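Long-range contacts in SSO1986 (Sulfolobus solfataricus, PDB 2X5Q), which serves as subunit Cmr7 of the CMR ribonucleoprotein complex, part of the CRISPR adaptive immune defence against mobile genetic elements: residues 16-21 with 142-147; 134-139 with 189-194; 84-89 with 160-165. All blocks are in the same frame, centred on the assembly; numbering follows the deposited sequence.

In the fold
The six segments come along the chain in the order 16-21, 84-89, 134-139, 142-147, 160-165, 189-194. All three contacts therefore interlock. Contacts 1 and 2 have centres about 17 Å apart and meet at the two-stranded antiparallel sheet of strands 139-144 and 188-193. Contact 1 lies about 18 Å from contact 3, centre to centre. Helix 148-162 starts just after contact 1 and ends in contact 3. Strands 11-15 and 80-86, paired in the mixed sheet, also lead into these two contacts. Contacts 2 and 3 are about 30 Å apart between centres, on opposite sides of the chain's centre. Contact 2 borders the second subunit; no other chain of the assembly touches contacts 1 and 3.

Contact 1: 16-21 with 142-147; sequences ITNSIS and SFVSLD
Asn18 and Leu146 bring the two backbones closest, with CA atoms 5.9 Å apart, where the paths of 16-18 and 144-147 diverge by 70°. Asn18 is in a type I turn running from Thr17 to Ile20, and Thr17 OG1 accepts from Ser19 N in an ST turn. With CG anti to the carbonyl carbon (chi1 -74°), the Asn18 amide is carried to the backbone of 145-147. Asn18 ND2 donates to Ser145 O at 3.3 Å, with an N-H...O angle of 162°. The acceptor lies close to the amide plane, but ND2 sits well above the carbonyl plane. Asp147 N is 3.0 Å from Asn18 OD1; this bond is less certain, because the placement of OD1 is doubtful. Val144 CG1 packs against Asn18 ND2 at 3.5 Å. Leu146 and Asn18 lie alongside, pointing opposite ways. Leu146 CD2 touches Thr17 C at 3.7 Å, and Leu146 CD1 meets Ile16 CG2 at 4.1 Å. The turn is thus fastened to the link between strand 139-144 and helix 148-162. Asp147 is the N-cap of that helix, with OD2 bonded to Val150 N. Ile16 and Leu146 both touch Ile154 of the helix, and Leu146 also packs on Val182 of helix 172-185.

Contact 2: 134-139 with 189-194; sequences VDLRDK and YSIKSL
Lys139 and Ser193 form a non-hydrogen-bonded antiparallel pair, CA to CA 4.2 Å, at one end of the two-stranded sheet of strands 139-144 and 188-193. The strands are joined through helices, not as a simple hairpin. In the backbone, Leu194 N donates to Asp138 O at 2.9 Å in a nearly straight bond (177°). A CA-H...O contact from Lys139 CA to Lys192 O, at 3.1 Å, adds to it. The apolar contacts centre on Ile191. Ile191 CD1 meets Leu136 CD2 at 3.8 Å, the two side chains crossing at about a right angle; Ile191 CG1 lies 4.0 Å from Lys139 CB. Lys139 turns at its end (chi4 -65°), which puts NZ 3.6 Å from Ser193 CB. Asp138 OD1 lies against Leu194 CB at 3.4 Å. Val134 and Asp135 pair in a parallel ladder with a strand of the second subunit, so this loop links the small sheet to that interface. A salt bridge lies within 134-139: Arg137 NE and NH2 each hold one carboxylate oxygen of Asp135. Asp135 OD1 takes Arg137 NE at 2.9 Å, and Arg137 N, closing an Asx turn, reaches the same oxygen from the opposite face of the carboxylate.

Contact 3: 84-89 with 160-165; sequences ILISGK and AKIYAK
Ile84 and Ile86 meet Ile162 and Tyr163 where the end of helix 148-162 packs against strand 80-86 of the mixed sheet. This is a buried helix-on-sheet contact, made by apolar groups and one tyrosine. No hydrogen bond crosses it. Ile84 and Ile86 sit two residues apart on the strand, and both turn to the helix; Leu85 between them points away. Their methyl ends converge on one atom. Ile162 CD1 lies 4.1 Å from Ile84 CD1 and 4.0 Å from Ile86 CD1. Ile84 reaches Ile162 tip to tip, while Ile86 crosses it at about a right angle. Tyr163 adds the end of its ring. Ile84 CD1 comes to the ring edge, near its plane, and is 4.3 Å from Tyr163 CE2. Ile86 CG2 approaches obliquely and lies 3.5 Å from Tyr163 OH.

In both strand isoleucines chi1 sets CG1 between the backbone N and the carbonyl carbon (55° in Ile84, 62° in Ile86), and an anti chi2 then carries CD1 outward to Ile162. Tyr163 is the first residue to leave helical geometry after helix 148-162, and it is also at the N-cap position of helix 164-169. Ile162 CG2 sits 3.7 Å over one face of the Tyr163 ring, displaced to the side of its centre.

Farther out, the ring of Tyr163 meets that of His44, and Leu14 of strand 11-15 touches Ile84, Ile86 and Ile162. Strand 11-15 also binds 80-86 through the backbone, as in the bond between Ile86 and Val12. The chain turns a corner at Ser87, where the next strand enters the four-stranded antiparallel sheet. The buried hydroxyl of Tyr163 is satisfied beyond the two segments: its OH hydrogen bonds to the backbone oxygen of Ser46.

Contact 1: 16-21 with 142-147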
# COMPACT_ATOMS: atom_id res chain seq x y z
N ILE A 16 -0.17 -15.38 -7.94
CA ILE A 16 -0.76 -16.70 -8.14
C ILE A 16 -2.29 -16.58 -8.04
O ILE A 16 -2.84 -16.43 -6.94
CB ILE A 16 -0.20 -17.71 -7.12
CG1 ILE A 16 1.33 -17.76 -7.21
CG2 ILE A 16 -0.80 -19.12 -7.34
CD1 ILE A 16 1.87 -18.26 -8.52
N THR A 17 -2.96 -16.61 -9.20
CA THR A 17 -4.42 -16.53 -9.27
C THR A 17 -4.96 -17.70 -10.06
O THR A 17 -4.20 -18.44 -10.65
CB THR A 17 -4.89 -15.27 -10.02
OG1 THR A 17 -4.66 -15.44 -11.41
CG2 THR A 17 -4.19 -14.02 -9.53
N ASN A 18 -6.30 -17.81 -10.12
CA ASN A 18 -6.96 -18.82 -10.96
C ASN A 18 -6.80 -18.62 -12.47
O ASN A 18 -7.20 -19.51 -13.23
CB ASN A 18 -8.47 -18.88 -10.67
CG ASN A 18 -8.80 -19.55 -9.36
OD1 ASN A 18 -8.40 -20.70 -9.12
ND2 ASN A 18 -9.53 -18.85 -8.50
N SER A 19 -6.25 -17.49 -12.91
CA SER A 19 -6.18 -17.19 -14.35
C SER A 19 -4.80 -17.23 -15.00
O SER A 19 -4.69 -17.03 -16.22
CB SER A 19 -6.84 -15.83 -14.61
OG SER A 19 -8.20 -15.88 -14.25
N ILE A 20 -3.76 -17.49 -14.22
CA ILE A 20 -2.42 -17.51 -14.79
C ILE A 20 -2.24 -18.79 -15.61
O ILE A 20 -2.89 -19.80 -15.36
CB ILE A 20 -1.32 -17.35 -13.71
CG1 ILE A 20 -1.17 -18.62 -12.87
CG2 ILE A 20 -1.63 -16.14 -12.82
CD1 ILE A 20 -0.02 -18.57 -11.89
N SER A 21 -1.38 -18.71 -16.61
CA SER A 21 -1.09 -19.85 -17.46
C SER A 21 0.34 -19.76 -17.95
O SER A 21 0.85 -18.66 -18.18
CB SER A 21 -2.04 -19.88 -18.66
OG SER A 21 -1.87 -18.73 -19.47
N SER A 142 -13.22 -8.98 -3.78
CA SER A 142 -13.74 -10.22 -3.26
C SER A 142 -12.62 -11.14 -2.92
O SER A 142 -11.63 -11.21 -3.64
CB SER A 142 -14.62 -10.90 -4.31
OG SER A 142 -15.58 -9.99 -4.78
N PHE A 143 -12.80 -11.87 -1.83
CA PHE A 143 -11.89 -12.90 -1.42
C PHE A 143 -12.05 -14.10 -2.35
O PHE A 143 -13.16 -14.59 -2.57
CB PHE A 143 -12.18 -13.29 0.03
CG PHE A 143 -11.37 -14.46 0.51
CD1 PHE A 143 -10.09 -14.27 0.98
CD2 PHE A 143 -11.90 -15.74 0.49
CE1 PHE A 143 -9.34 -15.33 1.42
CE2 PHE A 143 -11.15 -16.81 0.93
CZ PHE A 143 -9.87 -16.61 1.40
N VAL A 144 -10.93 -14.57 -2.89
CA VAL A 144 -10.92 -15.72 -3.79
C VAL A 144 -9.91 -16.74 -3.29
O VAL A 144 -8.84 -16.39 -2.82
CB VAL A 144 -10.56 -15.29 -5.23
CG1 VAL A 144 -10.69 -16.49 -6.18
CG2 VAL A 144 -11.50 -14.14 -5.69
N SER A 145 -10.29 -18.02 -3.34
CA SER A 145 -9.34 -19.10 -3.10
C SER A 145 -9.10 -19.84 -4.41
O SER A 145 -9.88 -19.72 -5.35
CB SER A 145 -9.85 -20.04 -2.02
OG SER A 145 -10.97 -20.76 -2.49
N LEU A 146 -8.00 -20.57 -4.49
CA LEU A 146 -7.70 -21.32 -5.71
C LEU A 146 -8.65 -22.51 -5.86
O LEU A 146 -8.84 -23.29 -4.93
CB LEU A 146 -6.26 -21.83 -5.72
CG LEU A 146 -5.13 -20.85 -6.02
CD1 LEU A 146 -3.87 -21.62 -6.33
CD2 LEU A 146 -5.48 -19.89 -7.17
N ASP A 147 -9.26 -22.63 -7.04
CA ASP A 147 -9.95 -23.86 -7.41
C ASP A 147 -8.93 -25.00 -7.36
O ASP A 147 -7.75 -24.81 -7.71
CB ASP A 147 -10.61 -23.71 -8.79
CG ASP A 147 -11.15 -25.02 -9.33
OD1 ASP A 147 -12.38 -25.22 -9.33
OD2 ASP A 147 -10.33 -25.84 -9.77

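Contact 2: 134-139 with 189-194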
# COMPACT_ATOMS: atom_id res chain seq x y z
N VAL A 134 -5.97 6.26 -9.29
CA VAL A 134 -6.70 5.01 -9.25
C VAL A 134 -8.18 5.30 -9.02
O VAL A 134 -8.54 6.11 -8.16
CB VAL A 134 -6.13 4.04 -8.21
CG1 VAL A 134 -6.45 4.51 -6.80
CG2 VAL A 134 -6.67 2.67 -8.44
N ASP A 135 -9.03 4.67 -9.82
CA ASP A 135 -10.48 4.86 -9.76
C ASP A 135 -11.12 3.65 -9.11
O ASP A 135 -11.13 2.55 -9.69
CB ASP A 135 -11.03 5.07 -11.17
CG ASP A 135 -12.52 5.31 -11.19
OD1 ASP A 135 -13.14 5.42 -10.11
OD2 ASP A 135 -13.07 5.43 -12.30
N LEU A 136 -11.67 3.84 -7.92
CA LEU A 136 -12.27 2.75 -7.16
C LEU A 136 -13.78 2.93 -7.05
O LEU A 136 -14.43 2.35 -6.17
CB LEU A 136 -11.64 2.69 -5.77
CG LEU A 136 -10.13 2.44 -5.79
CD1 LEU A 136 -9.51 2.72 -4.42
CD2 LEU A 136 -9.82 1.00 -6.26
N ARG A 137 -14.34 3.72 -7.97
CA ARG A 137 -15.79 3.89 -8.06
C ARG A 137 -16.43 2.63 -8.62
O ARG A 137 -15.96 2.09 -9.62
CB ARG A 137 -16.15 5.04 -8.98
CG ARG A 137 -15.98 6.42 -8.34
CD ARG A 137 -16.21 7.51 -9.36
NE ARG A 137 -15.29 7.37 -10.49
CZ ARG A 137 -15.34 8.12 -11.58
NH1 ARG A 137 -16.25 9.07 -11.69
NH2 ARG A 137 -14.46 7.93 -12.55
N ASP A 138 -17.49 2.16 -7.98
CA ASP A 138 -18.35 1.16 -8.60
C ASP A 138 -17.64 -0.18 -8.79
O ASP A 138 -17.87 -0.89 -9.78
CB ASP A 138 -18.85 1.71 -9.94
CG ASP A 138 -20.24 1.25 -10.27
OD1 ASP A 138 -20.39 0.06 -10.62
OD2 ASP A 138 -21.18 2.08 -10.19
N LYS A 139 -16.75 -0.51 -7.85
CA LYS A 139 -15.92 -1.70 -7.94
C LYS A 139 -15.99 -2.49 -6.65
O LYS A 139 -16.07 -1.91 -5.57
CB LYS A 139 -14.48 -1.31 -8.22
CG LYS A 139 -14.29 -0.69 -9.59
CD LYS A 139 -12.85 -0.61 -9.98
CE LYS A 139 -12.63 0.30 -11.18
NZ LYS A 139 -13.29 -0.23 -12.38
N TYR A 189 -7.48 -11.32 -3.12
CA TYR A 189 -8.62 -10.44 -3.34
C TYR A 189 -8.57 -9.95 -4.78
O TYR A 189 -7.54 -9.47 -5.25
CB TYR A 189 -8.59 -9.26 -2.35
CG TYR A 189 -9.05 -9.66 -0.97
CD1 TYR A 189 -10.33 -9.37 -0.53
CD2 TYR A 189 -8.20 -10.37 -0.11
CE1 TYR A 189 -10.75 -9.75 0.73
CE2 TYR A 189 -8.62 -10.75 1.16
CZ TYR A 189 -9.89 -10.44 1.56
OH TYR A 189 -10.32 -10.82 2.79
N SER A 190 -9.66 -10.15 -5.50
CA SER A 190 -9.76 -9.64 -6.86
C SER A 190 -10.77 -8.52 -6.89
O SER A 190 -11.73 -8.52 -6.13
CB SER A 190 -10.13 -10.73 -7.86
OG SER A 190 -11.49 -11.04 -7.82
N ILE A 191 -10.52 -7.55 -7.76
CA ILE A 191 -11.35 -6.38 -7.87
C ILE A 191 -12.01 -6.39 -9.24
O ILE A 191 -11.38 -6.75 -10.24
CB ILE A 191 -10.54 -5.09 -7.61
CG1 ILE A 191 -11.43 -3.84 -7.67
CG2 ILE A 191 -9.34 -4.97 -8.56
CD1 ILE A 191 -10.78 -2.63 -7.02
N LYS A 192 -13.28 -6.02 -9.27
CA LYS A 192 -14.09 -6.04 -10.49
C LYS A 192 -15.04 -4.85 -10.49
O LYS A 192 -15.50 -4.41 -9.43
CB LYS A 192 -14.88 -7.35 -10.56
CG LYS A 192 -15.81 -7.43 -11.75
CD LYS A 192 -16.65 -8.68 -11.78
CE LYS A 192 -17.68 -8.59 -12.92
NZ LYS A 192 -16.99 -8.43 -14.25
N SER A 193 -15.33 -4.33 -11.69
CA SER A 193 -16.32 -3.26 -11.82
C SER A 193 -17.71 -3.87 -11.90
O SER A 193 -17.93 -4.88 -12.56
CB SER A 193 -16.04 -2.40 -13.05
OG SER A 193 -16.00 -3.20 -14.21
N LEU A 194 -18.65 -3.25 -11.20
CA LEU A 194 -20.03 -3.73 -11.12
C LEU A 194 -20.89 -3.34 -12.31
O LEU A 194 -21.93 -3.97 -12.57
CB LEU A 194 -20.68 -3.21 -9.84
CG LEU A 194 -20.07 -3.76 -8.55
CD1 LEU A 194 -20.41 -2.89 -7.36
CD2 LEU A 194 -20.55 -5.18 -8.33

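Contact 3: 84-89 with 160-165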
# COMPACT_ATOMS: atom_id res chain seq x y z
N ILE A 84 4.85 -15.32 -5.78
CA ILE A 84 6.22 -15.73 -5.57
C ILE A 84 7.11 -14.69 -6.20
O ILE A 84 6.66 -13.92 -7.07
CB ILE A 84 6.52 -17.14 -6.13
CG1 ILE A 84 6.15 -17.25 -7.62
CG2 ILE A 84 5.78 -18.20 -5.30
CD1 ILE A 84 6.62 -18.55 -8.23
N LEU A 85 8.35 -14.65 -5.73
CA LEU A 85 9.35 -13.78 -6.28
C LEU A 85 10.37 -14.66 -6.98
O LEU A 85 10.95 -15.57 -6.36
CB LEU A 85 10.02 -12.96 -5.19
CG LEU A 85 9.19 -11.84 -4.57
CD1 LEU A 85 9.86 -11.38 -3.28
CD2 LEU A 85 9.00 -10.66 -5.56
N ILE A 86 10.57 -14.40 -8.26
CA ILE A 86 11.46 -15.20 -9.09
C ILE A 86 12.33 -14.28 -9.91
O ILE A 86 11.95 -13.15 -10.17
CB ILE A 86 10.67 -16.14 -10.01
CG1 ILE A 86 9.78 -15.36 -11.00
CG2 ILE A 86 9.82 -17.13 -9.15
CD1 ILE A 86 8.98 -16.25 -11.93
N SER A 87 13.52 -14.76 -10.29
CA SER A 87 14.38 -14.00 -11.20
C SER A 87 13.76 -13.92 -12.58
O SER A 87 13.48 -14.94 -13.23
CB SER A 87 15.78 -14.61 -11.28
OG SER A 87 16.50 -13.98 -12.32
N GLY A 88 13.56 -12.69 -13.04
CA GLY A 88 12.82 -12.47 -14.26
C GLY A 88 12.37 -11.03 -14.41
O GLY A 88 12.86 -10.14 -13.71
N LYS A 89 11.45 -10.81 -15.33
CA LYS A 89 11.00 -9.46 -15.62
C LYS A 89 9.61 -9.43 -16.24
O LYS A 89 9.17 -10.39 -16.86
CB LYS A 89 12.00 -8.77 -16.52
CG LYS A 89 12.14 -9.37 -17.91
CD LYS A 89 13.29 -8.73 -18.70
CE LYS A 89 12.87 -7.45 -19.40
NZ LYS A 89 13.94 -6.94 -20.34
N ALA A 160 6.36 -26.39 -11.79
CA ALA A 160 7.15 -27.47 -12.36
C ALA A 160 7.98 -27.02 -13.56
O ALA A 160 8.94 -27.70 -13.94
CB ALA A 160 6.26 -28.63 -12.76
N LYS A 161 7.63 -25.88 -14.16
CA LYS A 161 8.44 -25.32 -15.23
C LYS A 161 9.53 -24.40 -14.68
O LYS A 161 10.71 -24.54 -15.05
CB LYS A 161 7.57 -24.61 -16.27
CG LYS A 161 6.74 -25.55 -17.15
CD LYS A 161 7.33 -26.98 -17.26
CE LYS A 161 6.40 -27.97 -17.97
NZ LYS A 161 5.09 -28.17 -17.24
N ILE A 162 9.15 -23.51 -13.77
CA ILE A 162 10.08 -22.58 -13.15
C ILE A 162 11.11 -23.37 -12.35
O ILE A 162 12.30 -23.13 -12.48
CB ILE A 162 9.38 -21.56 -12.20
CG1 ILE A 162 8.32 -20.73 -12.93
CG2 ILE A 162 10.39 -20.59 -11.60
CD1 ILE A 162 7.39 -19.92 -11.99
N TYR A 163 10.64 -24.30 -11.53
CA TYR A 163 11.50 -25.11 -10.67
C TYR A 163 11.56 -26.55 -11.19
O TYR A 163 11.39 -27.48 -10.42
CB TYR A 163 10.98 -25.11 -9.24
CG TYR A 163 10.78 -23.73 -8.66
CD1 TYR A 163 11.82 -23.08 -8.00
CD2 TYR A 163 9.57 -23.08 -8.76
CE1 TYR A 163 11.65 -21.82 -7.46
CE2 TYR A 163 9.39 -21.81 -8.22
CZ TYR A 163 10.43 -21.19 -7.57
OH TYR A 163 10.26 -19.93 -7.04
N ALA A 164 11.79 -26.70 -12.49
CA ALA A 164 11.84 -28.02 -13.16
C ALA A 164 12.79 -29.03 -12.51
O ALA A 164 12.39 -30.16 -12.22
CB ALA A 164 12.20 -27.83 -14.65
N LYS A 165 14.03 -28.64 -12.26
CA LYS A 165 15.00 -29.57 -11.70
C LYS A 165 14.65 -30.03 -10.28
O LYS A 165 14.61 -31.24 -10.00
CB LYS A 165 16.41 -28.99 -11.78
CG LYS A 165 16.98 -29.11 -13.19
CD LYS A 165 18.31 -28.42 -13.35
CE LYS A 165 18.90 -28.72 -14.73
NZ LYS A 165 19.68 -29.99 -14.80